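Local coordinates for endonuclease 8-like L720 (Acanthamoeba polyphaga mimivirus, PDB 4MB7), which is an endonuclease VIII-like protein with a helix-two-turn-helix domain and a bound zinc ion, at residues 38-52 and 55-69. Numbering follows the deposited sequence.
Sequences DYIIRKWWFAGKYIY and LISSNKPTYVIRTHM. With SO4 (sulfate ion), chain E; SO4 (sulfate ion), chain D.
Arg66 lays its guanidinium flat over Tyr50, the two planes 13° apart. Arg66 CZ lies 4.5 Å from the centroid of the Tyr50 ring, an off-centre cation-pi stack. With CG anti to the backbone N (chi1 -174°) and a bend at chi3, the arginine first runs beside Tyr52, its CG 3.5 Å from Tyr52 CE1, before turning over Tyr50. Water 3 links Arg66 NH1 to Tyr52 OH, in the guanidinium plane. The edge of Tyr50 is directed at the face of His68 in an offset edge-to-face pair with planes at 72°. Beneath these side chains, Ile51 and Thr67 form an antiparallel hydrogen-bonded pair, Ile51 N to Thr67 O 2.9 Å and Thr67 N to Ile51 O 2.8 Å. The pair joins the second and third strands of a β-meander: strands 40-47, 50-56 and 63-70 follow one another as antiparallel neighbours, the first two joined by a type II' turn from Ala47 to Tyr50. At the far end, the Tyr39 ring receives Ser57 CB over its centre, 3.6 Å from the centroid, while Tyr39 OH donates to Pro61 O at 2.7 Å, in the carbonyl plane. Within the 47-50 turn, the extended Lys49 chain brings NZ to two sulfate ions, 2.8 Å from O3 of the chain E ion. In the second shell, Asn120 N bonds Tyr50 OH, and Trp101 NE1 bonds Thr67 OG1.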
loop_
_atom_site.group_PDB
_atom_site.type_symbol
_atom_site.label_atom_id
_atom_site.label_comp_id
_atom_site.label_asym_id
_atom_site.label_seq_id
_atom_site.Cartn_x
_atom_site.Cartn_y
_atom_site.Cartn_z
ATOM N N ASP A 38 22.061 -16.971 5.704
ATOM C CA ASP A 38 23.228 -16.455 4.980
ATOM C C ASP A 38 22.916 -15.845 3.612
ATOM O O ASP A 38 23.825 -15.528 2.846
ATOM C CB ASP A 38 24.330 -17.515 4.862
ATOM C CG ASP A 38 24.909 -17.900 6.207
ATOM O OD1 ASP A 38 24.993 -17.018 7.092
ATOM O OD2 ASP A 38 25.275 -19.080 6.384
ATOM N N TYR A 39 21.633 -15.676 3.310
ATOM C CA TYR A 39 21.242 -14.914 2.132
ATOM C C TYR A 39 21.547 -13.436 2.356
ATOM O O TYR A 39 21.624 -12.977 3.495
ATOM C CB TYR A 39 19.756 -15.109 1.825
ATOM C CG TYR A 39 19.478 -16.182 0.795
ATOM C CD1 TYR A 39 19.552 -17.529 1.126
ATOM C CD2 TYR A 39 19.136 -15.846 -0.508
ATOM C CE1 TYR A 39 19.297 -18.512 0.186
ATOM C CE2 TYR A 39 18.877 -16.819 -1.454
ATOM C CZ TYR A 39 18.960 -18.151 -1.102
ATOM O OH TYR A 39 18.704 -19.126 -2.041
ATOM N N ILE A 40 21.724 -12.699 1.264
ATOM C CA ILE A 40 22.043 -11.281 1.330
ATOM C C ILE A 40 20.859 -10.441 0.863
ATOM O O ILE A 40 20.243 -10.744 -0.158
ATOM C CB ILE A 40 23.252 -10.942 0.438
ATOM C CG1 ILE A 40 24.435 -11.856 0.761
ATOM C CG2 ILE A 40 23.642 -9.478 0.591
ATOM C CD1 ILE A 40 24.969 -11.682 2.153
ATOM N N ILE A 41 20.539 -9.393 1.616
ATOM C CA ILE A 41 19.521 -8.439 1.189
ATOM C C ILE A 41 20.062 -7.609 0.032
ATOM O O ILE A 41 20.928 -6.756 0.219
ATOM C CB ILE A 41 19.095 -7.508 2.338
ATOM C CG1 ILE A 41 18.430 -8.313 3.457
ATOM C CG2 ILE A 41 18.152 -6.426 1.828
ATOM C CD1 ILE A 41 17.911 -7.463 4.598
ATOM N N ARG A 42 19.552 -7.870 -1.165
ATOM C CA ARG A 42 20.026 -7.182 -2.358
ATOM C C ARG A 42 19.309 -5.856 -2.589
ATOM O O ARG A 42 19.942 -4.854 -2.919
ATOM C CB ARG A 42 19.877 -8.084 -3.588
ATOM C CG ARG A 42 20.245 -7.418 -4.909
ATOM C CD ARG A 42 21.683 -6.911 -4.902
ATOM N NE ARG A 42 22.027 -6.237 -6.152
ATOM C CZ ARG A 42 21.837 -4.942 -6.382
ATOM N NH1 ARG A 42 21.302 -4.170 -5.447
ATOM N NH2 ARG A 42 22.181 -4.417 -7.550
ATOM N N LYS A 43 17.991 -5.850 -2.407
ATOM C CA LYS A 43 17.193 -4.670 -2.727
ATOM C C LYS A 43 15.809 -4.687 -2.075
ATOM O O LYS A 43 15.182 -5.738 -1.951
ATOM C CB LYS A 43 17.045 -4.543 -4.250
ATOM C CG LYS A 43 16.383 -3.259 -4.719
ATOM N N TRP A 44 15.352 -3.511 -1.651
ATOM C CA TRP A 44 13.968 -3.310 -1.242
ATOM C C TRP A 44 13.280 -2.431 -2.279
ATOM O O TRP A 44 13.903 -1.541 -2.856
ATOM C CB TRP A 44 13.887 -2.576 0.099
ATOM C CG TRP A 44 14.384 -3.314 1.300
ATOM C CD1 TRP A 44 15.656 -3.307 1.797
ATOM C CD2 TRP A 44 13.610 -4.129 2.191
ATOM N NE1 TRP A 44 15.725 -4.083 2.930
ATOM C CE2 TRP A 44 14.482 -4.597 3.193
ATOM C CE3 TRP A 44 12.266 -4.516 2.232
ATOM C CZ2 TRP A 44 14.054 -5.432 4.225
ATOM C CZ3 TRP A 44 11.844 -5.346 3.255
ATOM C CH2 TRP A 44 12.735 -5.793 4.239
ATOM N N TRP A 45 11.996 -2.677 -2.512
ATOM C CA TRP A 45 11.158 -1.724 -3.230
ATOM C C TRP A 45 9.698 -1.931 -2.850
ATOM O O TRP A 45 9.354 -2.917 -2.201
ATOM C CB TRP A 45 11.369 -1.791 -4.753
ATOM C CG TRP A 45 10.794 -3.000 -5.448
ATOM C CD1 TRP A 45 9.647 -3.050 -6.190
ATOM C CD2 TRP A 45 11.356 -4.318 -5.495
ATOM N NE1 TRP A 45 9.455 -4.321 -6.683
ATOM C CE2 TRP A 45 10.490 -5.117 -6.270
ATOM C CE3 TRP A 45 12.504 -4.903 -4.947
ATOM C CZ2 TRP A 45 10.736 -6.469 -6.511
ATOM C CZ3 TRP A 45 12.744 -6.244 -5.187
ATOM C CH2 TRP A 45 11.865 -7.012 -5.963
ATOM N N PHE A 46 8.847 -0.985 -3.229
ATOM C CA PHE A 46 7.430 -1.088 -2.913
ATOM C C PHE A 46 6.570 -0.589 -4.065
ATOM O O PHE A 46 6.996 0.253 -4.854
ATOM C CB PHE A 46 7.098 -0.323 -1.625
ATOM C CG PHE A 46 7.065 1.173 -1.794
ATOM C CD1 PHE A 46 8.227 1.922 -1.692
ATOM C CD2 PHE A 46 5.868 1.830 -2.044
ATOM C CE1 PHE A 46 8.199 3.299 -1.848
ATOM C CE2 PHE A 46 5.834 3.204 -2.202
ATOM C CZ PHE A 46 7.000 3.939 -2.105
ATOM N N ALA A 47 5.359 -1.124 -4.154
ATOM C CA ALA A 47 4.402 -0.707 -5.165
ATOM C C ALA A 47 3.007 -0.906 -4.602
ATOM O O ALA A 47 2.585 -2.035 -4.360
ATOM C CB ALA A 47 4.587 -1.514 -6.436
ATOM N N GLY A 48 2.296 0.194 -4.381
ATOM C CA GLY A 48 0.990 0.120 -3.758
ATOM C C GLY A 48 1.084 -0.409 -2.342
ATOM O O GLY A 48 1.845 0.111 -1.526
ATOM N N LYS A 49 0.320 -1.455 -2.050
ATOM C CA LYS A 49 0.284 -2.014 -0.703
ATOM C C LYS A 49 1.259 -3.180 -0.516
ATOM O O LYS A 49 1.199 -3.893 0.487
ATOM C CB LYS A 49 -1.143 -2.436 -0.341
ATOM C CG LYS A 49 -2.141 -1.281 -0.372
ATOM C CD LYS A 49 -3.548 -1.742 -0.041
ATOM C CE LYS A 49 -4.539 -0.592 -0.151
ATOM N NZ LYS A 49 -5.947 -1.058 -0.030
ATOM N N TYR A 50 2.156 -3.365 -1.479
ATOM C CA TYR A 50 3.152 -4.432 -1.407
ATOM C C TYR A 50 4.555 -3.876 -1.167
ATOM O O TYR A 50 4.972 -2.925 -1.826
ATOM C CB TYR A 50 3.172 -5.238 -2.708
ATOM C CG TYR A 50 1.958 -6.104 -2.976
ATOM C CD1 TYR A 50 1.439 -6.942 -1.998
ATOM C CD2 TYR A 50 1.342 -6.092 -4.223
ATOM C CE1 TYR A 50 0.333 -7.743 -2.256
ATOM C CE2 TYR A 50 0.241 -6.881 -4.489
ATOM C CZ TYR A 50 -0.261 -7.705 -3.505
ATOM O OH TYR A 50 -1.360 -8.491 -3.778
ATOM N N ILE A 51 5.279 -4.483 -0.233
ATOM C CA ILE A 51 6.702 -4.206 -0.054
ATOM C C ILE A 51 7.503 -5.441 -0.453
ATOM O O ILE A 51 7.200 -6.547 -0.011
ATOM C CB ILE A 51 7.040 -3.842 1.405
ATOM C CG1 ILE A 51 6.345 -2.544 1.807
ATOM C CG2 ILE A 51 8.550 -3.708 1.585
ATOM C CD1 ILE A 51 6.644 -2.106 3.228
ATOM N N TYR A 52 8.526 -5.252 -1.284
ATOM C CA TYR A 52 9.285 -6.377 -1.819
ATOM C C TYR A 52 10.713 -6.418 -1.295
ATOM O O TYR A 52 11.361 -5.382 -1.142
ATOM C CB TYR A 52 9.302 -6.336 -3.349
ATOM C CG TYR A 52 7.941 -6.482 -3.991
ATOM C CD1 TYR A 52 7.452 -7.731 -4.348
ATOM C CD2 TYR A 52 7.147 -5.370 -4.242
ATOM C CE1 TYR A 52 6.209 -7.871 -4.939
ATOM C CE2 TYR A 52 5.898 -5.500 -4.831
ATOM C CZ TYR A 52 5.436 -6.754 -5.176
ATOM O OH TYR A 52 4.196 -6.898 -5.760
ATOM N N LEU A 55 16.361 -11.285 -2.153
ATOM C CA LEU A 55 17.423 -11.980 -1.437
ATOM C C LEU A 55 18.266 -12.812 -2.394
ATOM O O LEU A 55 17.731 -13.580 -3.196
ATOM C CB LEU A 55 16.831 -12.881 -0.350
ATOM C CG LEU A 55 15.940 -12.215 0.701
ATOM C CD1 LEU A 55 15.342 -13.261 1.626
ATOM C CD2 LEU A 55 16.719 -11.179 1.500
ATOM N N ILE A 56 19.582 -12.652 -2.312
ATOM C CA ILE A 56 20.500 -13.405 -3.160
ATOM C C ILE A 56 21.539 -14.163 -2.335
ATOM O O ILE A 56 21.822 -13.813 -1.190
ATOM C CB ILE A 56 21.236 -12.490 -4.164
ATOM C CG1 ILE A 56 22.166 -11.525 -3.427
ATOM C CG2 ILE A 56 20.244 -11.729 -5.030
ATOM C CD1 ILE A 56 22.975 -10.632 -4.347
ATOM N N SER A 57 22.101 -15.207 -2.935
ATOM C CA SER A 57 23.175 -15.974 -2.320
ATOM C C SER A 57 23.952 -16.693 -3.417
ATOM O O SER A 57 23.363 -17.191 -4.376
ATOM C CB SER A 57 22.611 -16.980 -1.315
ATOM O OG SER A 57 23.642 -17.561 -0.536
ATOM N N SER A 58 25.268 -16.756 -3.287
ATOM C CA SER A 58 26.091 -17.275 -4.373
ATOM C C SER A 58 25.760 -18.728 -4.705
ATOM O O SER A 58 25.694 -19.565 -3.831
ATOM C CB SER A 58 27.572 -17.152 -4.010
ATOM O OG SER A 58 28.395 -17.374 -5.134
ATOM N N ASN A 59 25.493 -18.962 -5.978
ATOM C CA ASN A 59 25.214 -20.285 -6.504
ATOM C C ASN A 59 23.953 -20.910 -5.966
ATOM O O ASN A 59 23.767 -22.113 -5.984
ATOM C CB ASN A 59 26.393 -21.192 -6.290
ATOM C CG ASN A 59 27.256 -21.246 -7.505
ATOM O OD1 ASN A 59 26.938 -21.945 -8.467
ATOM N ND2 ASN A 59 28.316 -20.458 -7.507
ATOM N N LYS A 60 23.075 -20.043 -5.520
ATOM C CA LYS A 60 21.771 -20.437 -5.000
ATOM C C LYS A 60 20.664 -19.629 -5.676
ATOM O O LYS A 60 20.931 -18.578 -6.201
ATOM C CB LYS A 60 21.692 -20.190 -3.503
ATOM C CG LYS A 60 22.595 -21.035 -2.629
ATOM C CD LYS A 60 22.103 -20.959 -1.197
ATOM C CE LYS A 60 23.133 -21.457 -0.208
ATOM N NZ LYS A 60 22.476 -21.940 1.029
ATOM N N PRO A 61 19.436 -20.137 -5.684
ATOM C CA PRO A 61 18.362 -19.401 -6.358
ATOM C C PRO A 61 18.021 -18.097 -5.644
ATOM O O PRO A 61 18.031 -18.030 -4.414
ATOM C CB PRO A 61 17.176 -20.372 -6.295
ATOM C CG PRO A 61 17.486 -21.282 -5.161
ATOM C CD PRO A 61 18.974 -21.437 -5.167
ATOM N N THR A 62 17.734 -17.065 -6.429
ATOM C CA THR A 62 17.300 -15.782 -5.897
ATOM C C THR A 62 15.826 -15.859 -5.511
ATOM O O THR A 62 15.028 -16.483 -6.207
ATOM C CB THR A 62 17.515 -14.660 -6.932
ATOM O OG1 THR A 62 18.920 -14.436 -7.104
ATOM C CG2 THR A 62 16.855 -13.359 -6.485
ATOM N N TYR A 63 15.472 -15.239 -4.390
ATOM C CA TYR A 63 14.080 -15.192 -3.962
ATOM C C TYR A 63 13.610 -13.768 -3.698
ATOM O O TYR A 63 14.409 -12.879 -3.405
ATOM C CB TYR A 63 13.870 -16.037 -2.705
ATOM C CG TYR A 63 13.958 -17.527 -2.937
ATOM C CD1 TYR A 63 12.933 -18.210 -3.581
ATOM C CD2 TYR A 63 15.059 -18.251 -2.502
ATOM C CE1 TYR A 63 13.006 -19.577 -3.791
ATOM C CE2 TYR A 63 15.141 -19.618 -2.707
ATOM C CZ TYR A 63 14.114 -20.275 -3.349
ATOM O OH TYR A 63 14.198 -21.635 -3.550
ATOM N N VAL A 64 12.304 -13.562 -3.805
ATOM C CA VAL A 64 11.696 -12.290 -3.440
ATOM C C VAL A 64 10.618 -12.522 -2.394
ATOM O O VAL A 64 9.704 -13.320 -2.595
ATOM C CB VAL A 64 11.080 -11.575 -4.657
ATOM C CG1 VAL A 64 10.319 -10.327 -4.212
ATOM C CG2 VAL A 64 12.161 -11.216 -5.668
ATOM N N ILE A 65 10.739 -11.836 -1.266
ATOM C CA ILE A 65 9.708 -11.888 -0.239
ATOM C C ILE A 65 8.766 -10.706 -0.401
ATOM O O ILE A 65 9.201 -9.553 -0.398
ATOM C CB ILE A 65 10.309 -11.866 1.175
ATOM C CG1 ILE A 65 11.174 -13.105 1.406
ATOM C CG2 ILE A 65 9.205 -11.796 2.216
ATOM C CD1 ILE A 65 11.813 -13.148 2.776
ATOM N N ARG A 66 7.481 -10.999 -0.560
ATOM C CA ARG A 66 6.471 -9.959 -0.688
ATOM C C ARG A 66 5.669 -9.827 0.597
ATOM O O ARG A 66 5.144 -10.811 1.121
ATOM C CB ARG A 66 5.528 -10.251 -1.859
ATOM C CG ARG A 66 4.545 -9.127 -2.146
ATOM C CD ARG A 66 3.466 -9.576 -3.122
ATOM N NE ARG A 66 2.560 -10.541 -2.505
ATOM C CZ ARG A 66 1.686 -11.282 -3.175
ATOM N NH1 ARG A 66 1.594 -11.178 -4.495
ATOM N NH2 ARG A 66 0.906 -12.133 -2.525
ATOM N N THR A 67 5.576 -8.602 1.098
ATOM C CA THR A 67 4.824 -8.326 2.310
ATOM C C THR A 67 3.622 -7.439 2.017
ATOM O O THR A 67 3.748 -6.387 1.386
ATOM C CB THR A 67 5.705 -7.635 3.370
ATOM O OG1 THR A 67 6.828 -8.471 3.678
ATOM C CG2 THR A 67 4.907 -7.378 4.640
ATOM N N HIS A 68 2.455 -7.880 2.466
ATOM C CA HIS A 68 1.260 -7.052 2.434
ATOM C C HIS A 68 0.824 -6.785 3.870
ATOM O O HIS A 68 0.325 -7.680 4.553
ATOM C CB HIS A 68 0.138 -7.747 1.664
ATOM C CG HIS A 68 -1.148 -6.980 1.657
ATOM N ND1 HIS A 68 -2.382 -7.595 1.631
ATOM C CD2 HIS A 68 -1.392 -5.648 1.675
ATOM C CE1 HIS A 68 -3.330 -6.676 1.633
ATOM N NE2 HIS A 68 -2.756 -5.485 1.659
ATOM N N MET A 69 1.031 -5.557 4.330
ATOM C CA MET A 69 0.688 -5.195 5.697
ATOM C C MET A 69 -0.823 -5.054 5.862
ATOM O O MET A 69 -1.466 -4.277 5.158
ATOM C CB MET A 69 1.404 -3.904 6.108
ATOM C CG MET A 69 2.916 -4.054 6.217
ATOM S SD MET A 69 3.761 -2.548 6.744
ATOM C CE MET A 69 3.536 -1.497 5.310
HETATM S S SO4 E . -5.660 -4.999 -1.017
HETATM O O1 SO4 E . -4.227 -5.063 -1.287
HETATM O O2 SO4 E . -5.912 -5.393 0.366
HETATM O O3 SO4 E . -6.132 -3.633 -1.228
HETATM O O4 SO4 E . -6.369 -5.903 -1.917
HETATM S S SO4 D . -7.610 -0.429 3.276
HETATM O O1 SO4 D . -6.216 -0.388 2.843
HETATM O O2 SO4 D . -7.855 -1.670 4.006
HETATM O O3 SO4 D . -7.880 0.709 4.149
HETATM O O4 SO4 D . -8.485 -0.374 2.109
HETATM O O HOH W 1 0.441 -3.032 3.064
HETATM O O HOH W 2 8.769 -7.887 1.813
HETATM O O HOH W 3 2.701 -9.144 -6.465
#